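Local coordinates for protein L-serine ammonia-lyase (Rhizomucor miehei CAU432, PDB 5C3U) that belongs to the pyridoxal-phosphate-dependent enzyme family and holds pyridoxal-5'-phosphate covalently bound to one of its own side chains, at residues Gly49-Arg54 and Gln154-Ile159; Ala174-Val179 and Ile203-His208; Gly209-Gln214 and Val223-Asn228; Thr233-Lys238 and Glu279-Ala284. One frame throughout, in Å; residues are numbered along the deposited sequence. Where two conformers were deposited one is given.

Interaction 1 (Gly49-Arg54 and Gln154-Ile159); sequences GSVKMR and QGHSTI. With PLP (pyridoxal-5'-phosphate), chain B.
A buried arginine acts as the knob here: the side chain of Arg54 sits in a hole formed by Gly155, His156, Thr158 and Ile159 of helix 150-166. Its chain runs extended from CG to NE, and the guanidinium is turned so that edge and face do different work. At the edge, Arg54 NH2 donates to Thr158 OG1 (3.0 Å, 155°) almost exactly in the guanidinium plane. Over one face, offset toward the rim, lies Ile159 CA, while Ile159 CG1 approaches Arg54 NE to 3.8 Å. Thr158 OG1 is itself held, giving its proton to Gly155 O at 2.7 Å, so a helix carbonyl positions the acceptor. The charge is also met by salt bridges to Glu43 and Glu162.

Gly155 lets the backbones come close, with its CA 3.5 Å from Arg54 O. Beside it the His156 ring points its edge at Val51, with CE1 3.4 Å from Val51 O.

Just before helix 52-67, Ser50 OG caps by accepting from Lys52 N. Lys52 bends at chi2 and chi4 toward the cofactor, where NZ is covalently bonded to PLP C4A (1.6 Å), the lysine-cofactor site of fold-type II PLP enzymes.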
loop_
_atom_site.group_PDB
_atom_site.type_symbol
_atom_site.label_atom_id
_atom_site.label_comp_id
_atom_site.label_asym_id
_atom_site.label_seq_id
_atom_site.Cartn_x
_atom_site.Cartn_y
_atom_site.Cartn_z
ATOM N N GLY A 49 0.426 9.365 6.299
ATOM C CA GLY A 49 1.155 8.252 6.918
ATOM C C GLY A 49 1.357 7.013 6.065
ATOM O O GLY A 49 1.862 5.986 6.561
ATOM N N SER A 50 0.966 7.095 4.797
ATOM C CA SER A 50 1.131 5.941 3.893
ATOM C C SER A 50 1.270 6.309 2.438
ATOM O O SER A 50 1.029 7.460 2.043
ATOM C CB SER A 50 -0.033 4.967 4.078
ATOM O OG SER A 50 -1.123 5.334 3.246
ATOM N N VAL A 51 1.628 5.304 1.629
ATOM C CA VAL A 51 1.729 5.413 0.168
ATOM C C VAL A 51 0.412 5.885 -0.503
ATOM O O VAL A 51 0.459 6.431 -1.601
ATOM C CB VAL A 51 2.202 4.058 -0.461
ATOM C CG1 VAL A 51 1.107 2.983 -0.382
ATOM C CG2 VAL A 51 2.708 4.247 -1.885
ATOM N N LYS A 52 -0.733 5.689 0.164
ATOM C CA LYS A 52 -2.025 6.120 -0.381
ATOM C C LYS A 52 -2.023 7.574 -0.775
ATOM O O LYS A 52 -2.730 7.968 -1.712
ATOM C CB LYS A 52 -3.211 5.836 0.566
ATOM C CG LYS A 52 -3.488 4.350 0.797
ATOM C CD LYS A 52 -3.946 3.739 -0.533
ATOM C CE LYS A 52 -4.639 2.411 -0.322
ATOM N NZ LYS A 52 -3.788 1.518 0.511
ATOM N N MET A 53 -1.231 8.390 -0.075
ATOM C CA MET A 53 -1.117 9.797 -0.441
ATOM C C MET A 53 -0.776 10.009 -1.935
ATOM O O MET A 53 -1.253 10.975 -2.547
ATOM C CB MET A 53 -0.098 10.474 0.474
ATOM C CG MET A 53 -0.376 11.912 0.859
ATOM S SD MET A 53 -2.055 12.283 1.417
ATOM C CE MET A 53 -2.384 13.061 -0.103
ATOM N N ARG A 54 0.002 9.107 -2.546
ATOM C CA ARG A 54 0.337 9.251 -3.977
ATOM C C ARG A 54 -0.894 9.003 -4.848
ATOM O O ARG A 54 -1.329 9.897 -5.597
ATOM C CB ARG A 54 1.464 8.292 -4.407
ATOM C CG ARG A 54 2.794 8.552 -3.709
ATOM C CD ARG A 54 3.868 7.606 -4.215
ATOM N NE ARG A 54 5.108 7.802 -3.473
ATOM C CZ ARG A 54 6.083 8.629 -3.837
ATOM N NH1 ARG A 54 7.159 8.720 -3.066
ATOM N NH2 ARG A 54 5.997 9.351 -4.964
ATOM N N GLN A 154 -1.768 6.193 -11.818
ATOM C CA GLN A 154 -0.938 7.303 -12.266
ATOM C C GLN A 154 -0.227 7.976 -11.088
ATOM O O GLN A 154 0.995 8.248 -11.145
ATOM C CB GLN A 154 -1.824 8.309 -13.000
ATOM C CG GLN A 154 -1.077 9.402 -13.731
ATOM C CD GLN A 154 -1.959 10.613 -13.955
ATOM O OE1 GLN A 154 -2.539 10.774 -15.025
ATOM N NE2 GLN A 154 -2.093 11.457 -12.931
ATOM N N GLY A 155 -0.990 8.215 -10.029
ATOM C CA GLY A 155 -0.468 8.797 -8.791
ATOM C C GLY A 155 0.636 7.937 -8.192
ATOM O O GLY A 155 1.733 8.427 -7.887
ATOM N N HIS A 156 0.360 6.640 -8.059
ATOM C CA HIS A 156 1.347 5.718 -7.511
ATOM C C HIS A 156 2.583 5.624 -8.358
ATOM O O HIS A 156 3.663 5.384 -7.834
ATOM C CB HIS A 156 0.765 4.335 -7.299
ATOM C CG HIS A 156 -0.167 4.212 -6.092
ATOM N ND1 HIS A 156 0.042 4.876 -4.912
ATOM C CD2 HIS A 156 -1.296 3.434 -5.906
ATOM C CE1 HIS A 156 -0.931 4.541 -4.044
ATOM N NE2 HIS A 156 -1.731 3.632 -4.640
ATOM N N SER A 157 2.455 5.800 -9.681
ATOM C CA SER A 157 3.598 5.626 -10.581
ATOM C C SER A 157 4.708 6.649 -10.304
ATOM O O SER A 157 5.865 6.416 -10.660
ATOM C CB SER A 157 3.144 5.664 -12.045
ATOM O OG SER A 157 2.891 6.990 -12.438
ATOM N N THR A 158 4.363 7.744 -9.615
ATOM C CA THR A 158 5.350 8.743 -9.229
ATOM C C THR A 158 6.467 8.132 -8.362
ATOM O O THR A 158 7.595 8.638 -8.344
ATOM C CB THR A 158 4.721 9.969 -8.522
ATOM O OG1 THR A 158 4.086 9.566 -7.299
ATOM C CG2 THR A 158 3.702 10.680 -9.421
ATOM N N ILE A 159 6.172 7.048 -7.645
ATOM C CA ILE A 159 7.207 6.395 -6.831
ATOM C C ILE A 159 8.429 5.950 -7.670
ATOM O O ILE A 159 9.579 6.003 -7.188
ATOM C CB ILE A 159 6.604 5.250 -5.978
ATOM C CG1 ILE A 159 7.423 5.046 -4.687
ATOM C CG2 ILE A 159 6.398 3.980 -6.813
ATOM C CD1 ILE A 159 6.766 4.136 -3.670
HETATM N N1 PLP B . 0.363 -1.207 2.111
HETATM C C2 PLP B . -0.332 -0.218 2.701
HETATM C C2A PLP B . 0.003 0.276 4.088
HETATM C C3 PLP B . -1.456 0.386 1.983
HETATM O O3 PLP B . -2.180 1.398 2.556
HETATM C C4 PLP B . -1.733 -0.120 0.621
HETATM C C4A PLP B . -2.829 0.473 -0.161
HETATM C C5 PLP B . -0.901 -1.219 0.068
HETATM C C6 PLP B . 0.134 -1.704 0.874
HETATM C C5A PLP B . -1.135 -1.803 -1.327
HETATM O O4P PLP B . -2.480 -1.540 -1.709
HETATM P P PLP B . -3.176 -1.783 -3.152
HETATM O O1P PLP B . -2.935 -0.578 -3.992
HETATM O O2P PLP B . -2.642 -3.097 -3.748
HETATM O O3P PLP B . -4.582 -1.930 -2.689
#

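Interaction 2 (Ala174-Val179 and Ile203-His208). With PLP (pyridoxal-5'-phosphate), chain B.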
loop_
_atom_site.group_PDB
_atom_site.type_symbol
_atom_site.label_atom_id
_atom_site.label_comp_id
_atom_site.label_asym_id
_atom_site.label_seq_id
_atom_site.Cartn_x
_atom_site.Cartn_y
_atom_site.Cartn_z
ATOM N N ALA A 174 15.413 -6.056 -8.102
ATOM C CA ALA A 174 13.992 -6.296 -7.833
ATOM C C ALA A 174 13.407 -5.149 -7.033
ATOM O O ALA A 174 14.128 -4.424 -6.327
ATOM C CB ALA A 174 13.796 -7.591 -7.061
ATOM N N ILE A 175 12.093 -4.999 -7.164
ATOM C CA ILE A 175 11.297 -4.106 -6.320
ATOM C C ILE A 175 10.257 -4.977 -5.640
ATOM O O ILE A 175 9.555 -5.717 -6.308
ATOM C CB ILE A 175 10.623 -2.990 -7.150
ATOM C CG1 ILE A 175 11.711 -2.101 -7.770
ATOM C CG2 ILE A 175 9.683 -2.153 -6.269
ATOM C CD1 ILE A 175 11.191 -1.071 -8.752
ATOM N N ILE A 176 10.201 -4.919 -4.305
ATOM C CA ILE A 176 9.268 -5.726 -3.533
ATOM C C ILE A 176 8.090 -4.850 -3.149
ATOM O O ILE A 176 8.277 -3.807 -2.513
ATOM C CB ILE A 176 9.910 -6.310 -2.255
ATOM C CG1 ILE A 176 11.223 -7.039 -2.593
ATOM C CG2 ILE A 176 8.913 -7.212 -1.529
ATOM C CD1 ILE A 176 11.954 -7.568 -1.373
ATOM N N CYS A 177 6.891 -5.290 -3.540
ATOM C CA CYS A 177 5.702 -4.434 -3.521
ATOM C C CYS A 177 4.523 -5.203 -2.888
ATOM O O CYS A 177 4.083 -6.221 -3.423
ATOM C CB CYS A 177 5.363 -3.979 -4.940
ATOM S SG CYS A 177 3.875 -2.962 -5.102
ATOM N N PRO A 178 4.011 -4.720 -1.756
ATOM C CA PRO A 178 2.809 -5.348 -1.160
ATOM C C PRO A 178 1.606 -5.191 -2.090
ATOM O O PRO A 178 1.492 -4.145 -2.750
ATOM C CB PRO A 178 2.568 -4.543 0.139
ATOM C CG PRO A 178 3.520 -3.416 0.096
ATOM C CD PRO A 178 4.443 -3.496 -1.058
ATOM N N VAL A 179 0.744 -6.221 -2.175
ATOM C CA VAL A 179 -0.476 -6.167 -3.017
ATOM C C VAL A 179 -1.759 -6.393 -2.211
ATOM O O VAL A 179 -1.901 -7.421 -1.532
ATOM C CB VAL A 179 -0.402 -7.175 -4.218
ATOM C CG1 VAL A 179 -1.687 -7.120 -5.054
ATOM C CG2 VAL A 179 0.797 -6.846 -5.088
ATOM N N ILE A 203 8.353 -8.138 -7.171
ATOM C CA ILE A 203 7.882 -9.210 -6.348
ATOM C C ILE A 203 6.637 -8.682 -5.657
ATOM O O ILE A 203 6.702 -7.729 -4.858
ATOM C CB ILE A 203 8.984 -9.705 -5.389
ATOM C CG1 ILE A 203 10.152 -10.193 -6.242
ATOM C CG2 ILE A 203 8.463 -10.836 -4.509
ATOM C CD1 ILE A 203 11.497 -10.013 -5.596
ATOM N N ALA A 204 5.507 -9.297 -6.002
ATOM C CA ALA A 204 4.190 -8.860 -5.546
ATOM C C ALA A 204 3.822 -9.689 -4.329
ATOM O O ALA A 204 3.488 -10.852 -4.463
ATOM C CB ALA A 204 3.151 -9.048 -6.652
ATOM N N VAL A 205 3.835 -9.082 -3.137
ATOM C CA VAL A 205 3.688 -9.857 -1.908
ATOM C C VAL A 205 2.301 -9.700 -1.272
ATOM O O VAL A 205 1.788 -8.602 -1.159
ATOM C CB VAL A 205 4.814 -9.546 -0.884
ATOM C CG1 VAL A 205 4.923 -8.049 -0.620
ATOM C CG2 VAL A 205 4.588 -10.308 0.419
ATOM N N GLU A 206 1.723 -10.820 -0.852
ATOM C CA GLU A 206 0.443 -10.871 -0.155
ATOM C C GLU A 206 0.645 -11.777 1.059
ATOM O O GLU A 206 1.713 -12.375 1.221
ATOM C CB GLU A 206 -0.637 -11.492 -1.080
ATOM C CG GLU A 206 -1.134 -10.579 -2.204
ATOM C CD GLU A 206 -2.103 -11.275 -3.161
ATOM O OE1 GLU A 206 -1.729 -12.330 -3.737
ATOM O OE2 GLU A 206 -3.241 -10.767 -3.339
ATOM N N THR A 207 -0.360 -11.865 1.919
ATOM C CA THR A 207 -0.340 -12.861 2.989
ATOM C C THR A 207 -1.273 -13.980 2.591
ATOM O O THR A 207 -2.196 -13.750 1.812
ATOM C CB THR A 207 -0.797 -12.313 4.362
ATOM O OG1 THR A 207 -2.165 -11.894 4.286
ATOM C CG2 THR A 207 0.121 -11.171 4.842
ATOM N N HIS A 208 -1.063 -15.174 3.152
ATOM C CA HIS A 208 -1.866 -16.339 2.764
ATOM C C HIS A 208 -3.337 -16.125 3.007
ATOM O O HIS A 208 -4.168 -16.646 2.271
ATOM C CB HIS A 208 -1.395 -17.589 3.503
ATOM C CG HIS A 208 0.022 -17.980 3.183
ATOM N ND1 HIS A 208 0.951 -18.184 4.131
ATOM C CD2 HIS A 208 0.645 -18.222 1.965
ATOM C CE1 HIS A 208 2.124 -18.511 3.550
ATOM N NE2 HIS A 208 1.937 -18.527 2.226
HETATM N N1 PLP B . 0.363 -1.207 2.111
HETATM C C2 PLP B . -0.332 -0.218 2.701
HETATM C C2A PLP B . 0.003 0.276 4.088
HETATM C C3 PLP B . -1.456 0.386 1.983
HETATM O O3 PLP B . -2.180 1.398 2.556
HETATM C C4 PLP B . -1.733 -0.120 0.621
HETATM C C4A PLP B . -2.829 0.473 -0.161
HETATM C C5 PLP B . -0.901 -1.219 0.068
HETATM C C6 PLP B . 0.134 -1.704 0.874
HETATM C C5A PLP B . -1.135 -1.803 -1.327
HETATM O O4P PLP B . -2.480 -1.540 -1.709
HETATM P P PLP B . -3.176 -1.783 -3.152
HETATM O O1P PLP B . -2.935 -0.578 -3.992
HETATM O O2P PLP B . -2.642 -3.097 -3.748
HETATM O O3P PLP B . -4.582 -1.930 -2.689
#
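Ile203 and Ile176 sit abreast in two neighbouring parallel strands, 174-178 and 203-207, whose short axes approach to 4.7 Å at an angle of 32°.

Four backbone hydrogen bonds make the ladder. Ile203 N donates to Ile175 O, and Ile203 O accepts from Cys177 N at 2.8 Å. Two residues on, Val205 repeats the pattern, its N donating to Cys177 O at 2.9 Å and its O taking Val179 N. CA-H...O contacts fill in between the bonds, such as Ala204 CA to Cys177 O at 3.4 Å.

Apolar contacts separate by face. On the face carrying Ile176, Pro178, Ile203 and Val205, Ile203 CD1 comes 4.2 Å from Ile176 CG1; helix 280-290 covers this side. Ile203 CD1 also reaches back to Ala174 CB at 3.6 Å. Past the last bridge, Val179 CG2 sits anti to its own carbonyl carbon, which brings it to Ala204 CB at 3.6 Å.

Among polar groups, Val179 O is buried without a partner in the model; carbon atoms lie near it, Glu206 CG at 3.3 Å among them. The Glu206 carboxylate turns instead to the start of helix 212-219.

With helix 183-194 between them, the strands form a beta-alpha-beta crossover; the loop after the first strand supplies Gly180, Gly181 and Gly182 N to PLP.

Interaction 3 (Gly209-Gln214 and Val223-Asn228)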
loop_
_atom_site.group_PDB
_atom_site.type_symbol
_atom_site.label_atom_id
_atom_site.label_comp_id
_atom_site.label_asym_id
_atom_site.label_seq_id
_atom_site.Cartn_x
_atom_site.Cartn_y
_atom_site.Cartn_z
ATOM N N GLY A 209 -3.667 -15.338 4.030
ATOM C CA GLY A 209 -5.058 -15.062 4.407
ATOM C C GLY A 209 -5.874 -14.310 3.373
ATOM O O GLY A 209 -7.091 -14.359 3.406
ATOM N N SER A 210 -5.217 -13.616 2.442
ATOM C CA SER A 210 -5.935 -12.903 1.373
ATOM C C SER A 210 -5.051 -12.768 0.123
ATOM O O SER A 210 -4.346 -11.772 -0.066
ATOM C CB SER A 210 -6.409 -11.516 1.867
ATOM O OG SER A 210 -7.305 -10.919 0.940
ATOM N N ASN A 211 -5.060 -13.793 -0.727
ATOM C CA ASN A 211 -4.070 -13.855 -1.787
ATOM C C ASN A 211 -4.684 -13.782 -3.190
ATOM O O ASN A 211 -4.292 -14.531 -4.101
ATOM C CB ASN A 211 -3.195 -15.114 -1.598
ATOM C CG ASN A 211 -3.911 -16.407 -1.979
ATOM O OD1 ASN A 211 -5.128 -16.552 -1.796
ATOM N ND2 ASN A 211 -3.147 -17.363 -2.495
ATOM N N ALA A 212 -5.644 -12.863 -3.375
ATOM C CA ALA A 212 -6.392 -12.810 -4.649
ATOM C C ALA A 212 -5.499 -12.603 -5.871
ATOM O O ALA A 212 -5.745 -13.196 -6.930
ATOM C CB ALA A 212 -7.498 -11.757 -4.604
ATOM N N PHE A 213 -4.456 -11.792 -5.741
ATOM C CA PHE A 213 -3.563 -11.587 -6.881
ATOM C C PHE A 213 -2.867 -12.877 -7.298
ATOM O O PHE A 213 -2.910 -13.260 -8.476
ATOM C CB PHE A 213 -2.511 -10.508 -6.634
ATOM C CG PHE A 213 -1.598 -10.297 -7.813
ATOM C CD1 PHE A 213 -2.089 -9.754 -8.998
ATOM C CD2 PHE A 213 -0.262 -10.680 -7.759
ATOM C CE1 PHE A 213 -1.257 -9.578 -10.108
ATOM C CE2 PHE A 213 0.578 -10.494 -8.859
ATOM C CZ PHE A 213 0.080 -9.932 -10.034
ATOM N N GLN A 214 -2.262 -13.546 -6.315
ATOM C CA GLN A 214 -1.547 -14.793 -6.544
ATOM C C GLN A 214 -2.482 -15.843 -7.127
ATOM O O GLN A 214 -2.102 -16.520 -8.092
ATOM C CB GLN A 214 -0.949 -15.290 -5.222
ATOM C CG GLN A 214 -0.209 -16.619 -5.331
ATOM C CD GLN A 214 0.435 -17.010 -4.009
ATOM O OE1 GLN A 214 -0.229 -17.058 -2.972
ATOM N NE2 GLN A 214 1.722 -17.280 -4.043
ATOM N N VAL A 223 -10.156 -14.112 -9.451
ATOM C CA VAL A 223 -10.695 -14.921 -8.381
ATOM C C VAL A 223 -11.385 -13.991 -7.387
ATOM O O VAL A 223 -10.853 -12.910 -7.076
ATOM C CB VAL A 223 -9.546 -15.719 -7.720
ATOM C CG1 VAL A 223 -10.022 -16.528 -6.528
ATOM C CG2 VAL A 223 -8.921 -16.665 -8.739
ATOM N N ILE A 224 -12.572 -14.395 -6.929
ATOM C CA ILE A 224 -13.349 -13.651 -5.932
ATOM C C ILE A 224 -13.326 -14.351 -4.573
ATOM O O ILE A 224 -13.608 -15.542 -4.466
ATOM C CB ILE A 224 -14.833 -13.436 -6.371
ATOM C CG1 ILE A 224 -14.944 -13.092 -7.870
ATOM C CG2 ILE A 224 -15.523 -12.375 -5.504
ATOM C CD1 ILE A 224 -14.151 -11.886 -8.323
ATOM N N MET A 225 -13.000 -13.603 -3.524
ATOM C CA MET A 225 -12.860 -14.185 -2.190
ATOM C C MET A 225 -13.730 -13.429 -1.209
ATOM O O MET A 225 -13.706 -12.193 -1.197
ATOM C CB MET A 225 -11.414 -14.081 -1.703
ATOM C CG MET A 225 -10.452 -15.012 -2.394
ATOM S SD MET A 225 -8.757 -14.779 -1.842
ATOM C CE MET A 225 -8.011 -15.871 -3.055
ATOM N N GLU A 226 -14.478 -14.157 -0.386
ATOM C CA GLU A 226 -15.264 -13.522 0.686
ATOM C C GLU A 226 -14.856 -14.017 2.077
ATOM O O GLU A 226 -14.590 -15.200 2.262
ATOM C CB GLU A 226 -16.766 -13.793 0.508
ATOM C CG GLU A 226 -17.349 -13.548 -0.876
ATOM C CD GLU A 226 -18.554 -14.445 -1.154
ATOM O OE1 GLU A 226 -18.616 -15.054 -2.246
ATOM O OE2 GLU A 226 -19.441 -14.573 -0.279
ATOM N N LYS A 227 -14.874 -13.106 3.060
ATOM C CA LYS A 227 -14.722 -13.397 4.500
ATOM C C LYS A 227 -13.270 -13.523 4.941
ATOM O O LYS A 227 -12.998 -13.879 6.081
ATOM C CB LYS A 227 -15.566 -14.609 4.993
ATOM C CG LYS A 227 -17.068 -14.526 4.685
ATOM C CD LYS A 227 -17.736 -13.329 5.359
ATOM C CE LYS A 227 -19.253 -13.336 5.161
ATOM N NZ LYS A 227 -19.717 -12.962 3.788
ATOM N N ASN A 228 -12.349 -13.202 4.034
ATOM C CA ASN A 228 -10.928 -13.297 4.321
ATOM C C ASN A 228 -10.548 -12.341 5.431
ATOM O O ASN A 228 -11.160 -11.281 5.592
ATOM C CB ASN A 228 -10.109 -12.982 3.079
ATOM C CG ASN A 228 -10.387 -13.948 1.948
ATOM O OD1 ASN A 228 -11.485 -13.953 1.377
ATOM N ND2 ASN A 228 -9.402 -14.784 1.625
#
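Asn228 and Gly209 are joined by a side-chain amide that reaches a backbone carbonyl. Asn228 CG stands anti to its own carbonyl carbon (chi1 -61°), and ND2 donates to Gly209 O at 2.9 Å with an N-H...O angle of 165°. The acceptor lies in the amide plane of Asn228, whereas the donor is tilted 28° from the plane of the Gly209 carbonyl. Asn228 CB also rests 3.3 Å from Gly209 O, and farther along Ser210 OG passes Asn228 CB at 4.1 Å.

The second meeting is that of Met225 with Asn211, whose side chains cross at about a right angle. Met225 is extended beyond CG and lays its terminal methyl on the start of the helix: CE is 3.2 Å from Asn211 OD1, a close carbon-oxygen approach, and 3.8 Å from Ala212 CA. Further back, Met225 SD faces Ala212 CB at 4.3 Å.

Asn211 is kept in this pose from its other amide atom, for ND2 donates to Gln214 OE1 (3.0 Å) nearly in line and in the plane of its amide. Although Asn211 occupies the N-cap position, its side chain makes no capping bond; the carboxylate of Glu206 takes Phe213 N and Gln214 N instead.

The chain thus leaves strand 202-207, turns into helix 212-219, and comes back as an irregular segment: a strand-to-helix connection of the alpha/beta fold, with the loop after helix 212-219 packed against that helix's N-terminal turn.

Interaction 4 (Thr233-Lys238 and Glu279-Ala284). With PLP (pyridoxal-5'-phosphate), chain B.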
loop_
_atom_site.group_PDB
_atom_site.type_symbol
_atom_site.label_atom_id
_atom_site.label_comp_id
_atom_site.label_asym_id
_atom_site.label_seq_id
_atom_site.Cartn_x
_atom_site.Cartn_y
_atom_site.Cartn_z
ATOM N N THR A 233 -4.223 -5.578 7.180
ATOM C CA THR A 233 -5.567 -5.076 6.876
ATOM C C THR A 233 -5.660 -4.448 5.491
ATOM O O THR A 233 -6.671 -4.646 4.805
ATOM C CB THR A 233 -5.964 -3.990 7.909
ATOM O OG1 THR A 233 -5.773 -4.518 9.226
ATOM C CG2 THR A 233 -7.426 -3.533 7.713
ATOM N N SER A 234 -4.616 -3.720 5.069
ATOM C CA SER A 234 -4.681 -2.999 3.805
ATOM C C SER A 234 -4.501 -3.916 2.603
ATOM O O SER A 234 -4.701 -3.492 1.477
ATOM C CB SER A 234 -3.702 -1.838 3.748
ATOM O OG SER A 234 -4.020 -0.930 4.787
ATOM N N LEU A 235 -4.160 -5.165 2.864
ATOM C CA LEU A 235 -3.985 -6.152 1.780
ATOM C C LEU A 235 -5.212 -7.014 1.558
ATOM O O LEU A 235 -5.242 -7.817 0.610
ATOM C CB LEU A 235 -2.735 -7.031 2.018
ATOM C CG LEU A 235 -1.379 -6.312 2.190
ATOM C CD1 LEU A 235 -0.194 -7.274 2.142
ATOM C CD2 LEU A 235 -1.165 -5.137 1.214
ATOM N N ILE A 236 -6.228 -6.866 2.401
ATOM C CA ILE A 236 -7.493 -7.574 2.192
ATOM C C ILE A 236 -8.211 -6.995 0.956
ATOM O O ILE A 236 -8.437 -5.792 0.867
ATOM C CB ILE A 236 -8.407 -7.480 3.431
ATOM C CG1 ILE A 236 -7.705 -8.083 4.655
ATOM C CG2 ILE A 236 -9.769 -8.128 3.177
ATOM C CD1 ILE A 236 -8.384 -7.797 5.983
ATOM N N SER A 237 -8.544 -7.843 -0.018
ATOM C CA SER A 237 -9.375 -7.405 -1.131
ATOM C C SER A 237 -10.220 -8.607 -1.585
ATOM O O SER A 237 -9.752 -9.750 -1.518
ATOM C CB SER A 237 -8.505 -6.898 -2.287
ATOM O OG SER A 237 -9.281 -6.260 -3.294
ATOM N N LYS A 238 -11.446 -8.350 -2.034
ATOM C CA LYS A 238 -12.305 -9.437 -2.537
ATOM C C LYS A 238 -11.799 -9.923 -3.890
ATOM O O LYS A 238 -11.971 -11.110 -4.247
ATOM C CB LYS A 238 -13.775 -8.975 -2.623
ATOM N N GLU A 279 2.578 -0.910 9.328
ATOM C CA GLU A 279 1.507 -1.911 9.314
ATOM C C GLU A 279 2.044 -3.249 8.859
ATOM O O GLU A 279 3.040 -3.296 8.142
ATOM C CB GLU A 279 0.458 -1.501 8.294
ATOM C CG GLU A 279 -0.712 -0.772 8.872
ATOM C CD GLU A 279 -1.753 -0.433 7.819
ATOM O OE1 GLU A 279 -2.074 -1.267 6.924
ATOM O OE2 GLU A 279 -2.266 0.683 7.914
ATOM N N ALA A 280 1.359 -4.324 9.249
ATOM C CA ALA A 280 1.694 -5.660 8.749
ATOM C C ALA A 280 1.651 -5.772 7.231
ATOM O O ALA A 280 2.342 -6.637 6.667
ATOM C CB ALA A 280 0.787 -6.708 9.388
ATOM N N SER A 281 0.847 -4.915 6.565
ATOM C CA SER A 281 0.890 -4.794 5.106
ATOM C C SER A 281 2.318 -4.528 4.575
ATOM O O SER A 281 2.823 -5.227 3.686
ATOM C CB SER A 281 -0.091 -3.706 4.640
ATOM O OG SER A 281 -1.371 -3.933 5.249
ATOM N N ALA A 282 2.988 -3.534 5.151
ATOM C CA ALA A 282 4.371 -3.223 4.778
ATOM C C ALA A 282 5.283 -4.301 5.313
ATOM O O ALA A 282 6.301 -4.647 4.694
ATOM C CB ALA A 282 4.764 -1.869 5.377
ATOM N N GLY A 283 4.919 -4.845 6.470
ATOM C CA GLY A 283 5.677 -5.911 7.093
ATOM C C GLY A 283 5.773 -7.119 6.153
ATOM O O GLY A 283 6.795 -7.790 6.126
ATOM N N ALA A 284 4.714 -7.385 5.391
ATOM C CA ALA A 284 4.747 -8.492 4.412
ATOM C C ALA A 284 5.913 -8.344 3.419
ATOM O O ALA A 284 6.609 -9.317 3.137
ATOM C CB ALA A 284 3.420 -8.629 3.679
HETATM N N1 PLP B . 0.363 -1.207 2.111
HETATM C C2 PLP B . -0.332 -0.218 2.701
HETATM C C2A PLP B . 0.003 0.276 4.088
HETATM C C3 PLP B . -1.456 0.386 1.983
HETATM O O3 PLP B . -2.180 1.398 2.556
HETATM C C4 PLP B . -1.733 -0.120 0.621
HETATM C C4A PLP B . -2.829 0.473 -0.161
HETATM C C5 PLP B . -0.901 -1.219 0.068
HETATM C C6 PLP B . 0.134 -1.704 0.874
HETATM C C5A PLP B . -1.135 -1.803 -1.327
HETATM O O4P PLP B . -2.480 -1.540 -1.709
HETATM P P PLP B . -3.176 -1.783 -3.152
HETATM O O1P PLP B . -2.935 -0.578 -3.992
HETATM O O2P PLP B . -2.642 -3.097 -3.748
HETATM O O3P PLP B . -4.582 -1.930 -2.689
#
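Ser234 and Ser281 both turn OG anti to their own carbonyl carbon (chi1 -61° and -50°), which brings the two hydroxyls to Glu279 OE1; the glutamate chain, extended beyond CG, carries CD outward. Glu279 OE1 is gripped twice. Ser234 OG donates to the syn lone pair of Glu279 OE1 at 2.9 Å, and Ser281 OG donates to the anti lone pair of Glu279 OE1 at 3.2 Å. Ser281 OG also accepts, from Ser234 N (3.3 Å, 136°), closing a small ring of bonds between the 3-10 turn 233-235 and the start of helix 280-290. The other carboxylate oxygen, OE2, is taken by Asn80 ND2 and Asp316 N.

Next to this polar ring the contact becomes apolar: Leu235 CG touches Ser281 CB at 3.8 Å, and its CD1 reaches Ala284 CB.

Carbon atoms of the same residues line the cofactor. Ser281 CB lies 3.6 Å from PLP N1, Ser234 CB 3.6 Å from PLP C3, and Leu235 CD2 3.7 Å from PLP C6. With both carboxylate oxygens engaged, Glu279 is held in rotation, and the two serines it fixes are those that press on the ring. Across this contact, then, hydrogen bonding organises the pocket wall, while the pyridine itself is met chiefly by van der Waals contact.

How the interactions relate
Interactions 1, 2 and 4 all touch PLP, and interaction 3 lies farther out, its centre about 16 Å from the centre of the chain. Along the chain they run in series. Interaction 1 joins helices 52-67 and 150-166; interaction 2 pairs neighbouring parallel strands of the six-stranded sheet; interaction 3 follows directly, for strand 202-207 leads into helix 212-219. The centres of interactions 2 and 4 are about 10 Å apart, and Pro178 packs on Ser281 and Leu235. Met225 N and Lys238 O probably hydrogen-bond interactions 3 and 4 together. Interaction 1 touches none of the others directly; PLP bridges it to 2 and 4, so the cofactor brings together segments distant in sequence.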